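PDB 4FD5: arylalkylamine N-Acetyltransferase 2, which probably catalyses transfer of the acetyl group of acetyl-CoA to arylalkylamines such as dopamine, as a member of the GNAT acetyltransferase family. Local coordinates for residues I130-I135 and V166-A171. Sequence-based numbering, arbitrary orientation.
Sequences IFEIRI and VMKTDA
The Phe131 ring meets Met167 CE obliquely at CD1, 3.6 Å away, while the ring of Phe164 packs edge-to-face with it. The bend of Met167 at its last torsion (chi3 81°) turns the methyl toward the ring and brings it near Ile133 CD1. Among the other flat groups, the guanidinium of Arg134 holds Glu132 OE1 at its edge and in its own plane, through both NE and NH2, with NE reaching OE1 from above the carboxylate plane. The carboxylates of Glu132 and Asp170 are turned 70° apart, OE2 and OD2 3.7 Å from each other. Lys168 NZ lies close to both, 2.6 Å from Asp170 OD1 on its syn side and 3.5 Å from Glu132 OE2 in a longer salt bridge; Asn116 binds both Lys168 and Asp170.

The strands run parallel through Phe131 N to Val166 O, Lys168 N to Phe131 O, and Ile133 N to Lys168 O (2.9 Å). Beyond these they splay, and Thr169 OG1 donates to Ile133 O at 2.8 Å. A water joins Ile133 O, Asp170 N and Glu132 OE2 across the widening gap. This divergence, beside the bulge at Arg134 and Ile135 facing Leu80, matches the V-shaped opening between central strands where GNAT enzymes receive acetyl-CoA. Two cations interleaved with two carboxylates probably offset the repulsion between the acids.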
# COMPACT_ATOMS: atom_id res chain seq x y z
N ILE A 130 -7.16 11.26 6.23
CA ILE A 130 -5.74 10.93 6.12
C ILE A 130 -5.45 10.38 4.74
O ILE A 130 -6.24 9.63 4.18
CB ILE A 130 -5.32 9.90 7.19
CG1 ILE A 130 -5.31 10.56 8.57
CG2 ILE A 130 -3.94 9.30 6.88
CD1 ILE A 130 -4.98 9.61 9.72
N PHE A 131 -4.29 10.75 4.20
CA PHE A 131 -3.88 10.33 2.86
C PHE A 131 -3.04 9.06 3.00
O PHE A 131 -1.95 9.09 3.58
CB PHE A 131 -3.05 11.46 2.25
CG PHE A 131 -2.74 11.29 0.78
CD1 PHE A 131 -1.70 10.47 0.37
CD2 PHE A 131 -3.43 12.01 -0.18
CE1 PHE A 131 -1.38 10.34 -0.99
CE2 PHE A 131 -3.12 11.90 -1.54
CZ PHE A 131 -2.09 11.06 -1.95
N GLU A 132 -3.55 7.94 2.46
CA GLU A 132 -2.90 6.64 2.66
C GLU A 132 -2.20 6.10 1.41
O GLU A 132 -2.83 5.90 0.37
CB GLU A 132 -3.92 5.60 3.18
CG GLU A 132 -3.27 4.29 3.61
CD GLU A 132 -4.27 3.22 4.03
OE1 GLU A 132 -5.46 3.28 3.59
OE2 GLU A 132 -3.86 2.31 4.79
N ILE A 133 -0.90 5.85 1.53
CA ILE A 133 -0.14 5.23 0.44
C ILE A 133 -0.36 3.72 0.59
O ILE A 133 0.01 3.13 1.60
CB ILE A 133 1.36 5.54 0.54
CG1 ILE A 133 1.62 7.03 0.48
CG2 ILE A 133 2.14 4.85 -0.59
CD1 ILE A 133 2.94 7.43 1.15
N ARG A 134 -0.99 3.11 -0.41
CA ARG A 134 -1.38 1.71 -0.31
C ARG A 134 -0.47 0.77 -1.08
O ARG A 134 -0.15 -0.32 -0.59
CB ARG A 134 -2.83 1.52 -0.75
CG ARG A 134 -3.76 2.26 0.18
CD ARG A 134 -5.24 2.05 -0.17
NE ARG A 134 -6.04 2.71 0.86
CZ ARG A 134 -7.29 3.13 0.72
NH1 ARG A 134 -7.94 2.94 -0.43
NH2 ARG A 134 -7.89 3.73 1.74
N ILE A 135 -0.10 1.18 -2.29
CA ILE A 135 0.84 0.39 -3.08
C ILE A 135 1.92 1.30 -3.63
O ILE A 135 1.62 2.37 -4.13
CB ILE A 135 0.15 -0.30 -4.28
CG1 ILE A 135 -0.77 -1.42 -3.77
CG2 ILE A 135 1.19 -0.85 -5.25
CD1 ILE A 135 -1.44 -2.20 -4.89
N VAL A 166 -1.94 14.90 7.01
CA VAL A 166 -1.30 13.67 7.47
C VAL A 166 -1.30 12.60 6.39
O VAL A 166 -2.32 12.35 5.74
CB VAL A 166 -1.96 13.14 8.74
CG1 VAL A 166 -1.36 11.78 9.13
CG2 VAL A 166 -1.79 14.14 9.89
N MET A 167 -0.15 11.95 6.22
CA MET A 167 -0.06 10.79 5.34
C MET A 167 0.29 9.55 6.16
O MET A 167 0.94 9.66 7.19
CB MET A 167 1.02 10.99 4.28
CG MET A 167 0.86 12.23 3.40
SD MET A 167 2.23 12.40 2.24
CE MET A 167 1.74 11.28 0.93
N LYS A 168 -0.12 8.39 5.66
CA LYS A 168 0.02 7.14 6.40
C LYS A 168 0.33 6.03 5.42
O LYS A 168 -0.14 6.06 4.29
CB LYS A 168 -1.31 6.84 7.11
CG LYS A 168 -1.45 5.45 7.74
CD LYS A 168 -2.88 5.26 8.28
CE LYS A 168 -3.04 3.97 9.07
NZ LYS A 168 -3.20 2.78 8.19
N THR A 169 1.14 5.05 5.83
CA THR A 169 1.30 3.86 5.01
C THR A 169 1.49 2.63 5.91
O THR A 169 2.16 2.71 6.94
CB THR A 169 2.47 3.99 4.00
OG1 THR A 169 2.43 2.92 3.05
CG2 THR A 169 3.82 3.98 4.71
N ASP A 170 0.88 1.51 5.53
CA ASP A 170 1.06 0.27 6.26
C ASP A 170 2.05 -0.55 5.43
O ASP A 170 1.67 -1.30 4.53
CB ASP A 170 -0.28 -0.46 6.45
CG ASP A 170 -1.31 0.38 7.22
OD1 ASP A 170 -0.95 1.48 7.73
OD2 ASP A 170 -2.49 -0.03 7.30
N ALA A 171 3.33 -0.37 5.75
CA ALA A 171 4.42 -0.83 4.93
C ALA A 171 4.82 -2.22 5.35
O ALA A 171 5.32 -2.42 6.45
CB ALA A 171 5.59 0.12 5.06
O HOH W 1 -1.10 1.39 3.49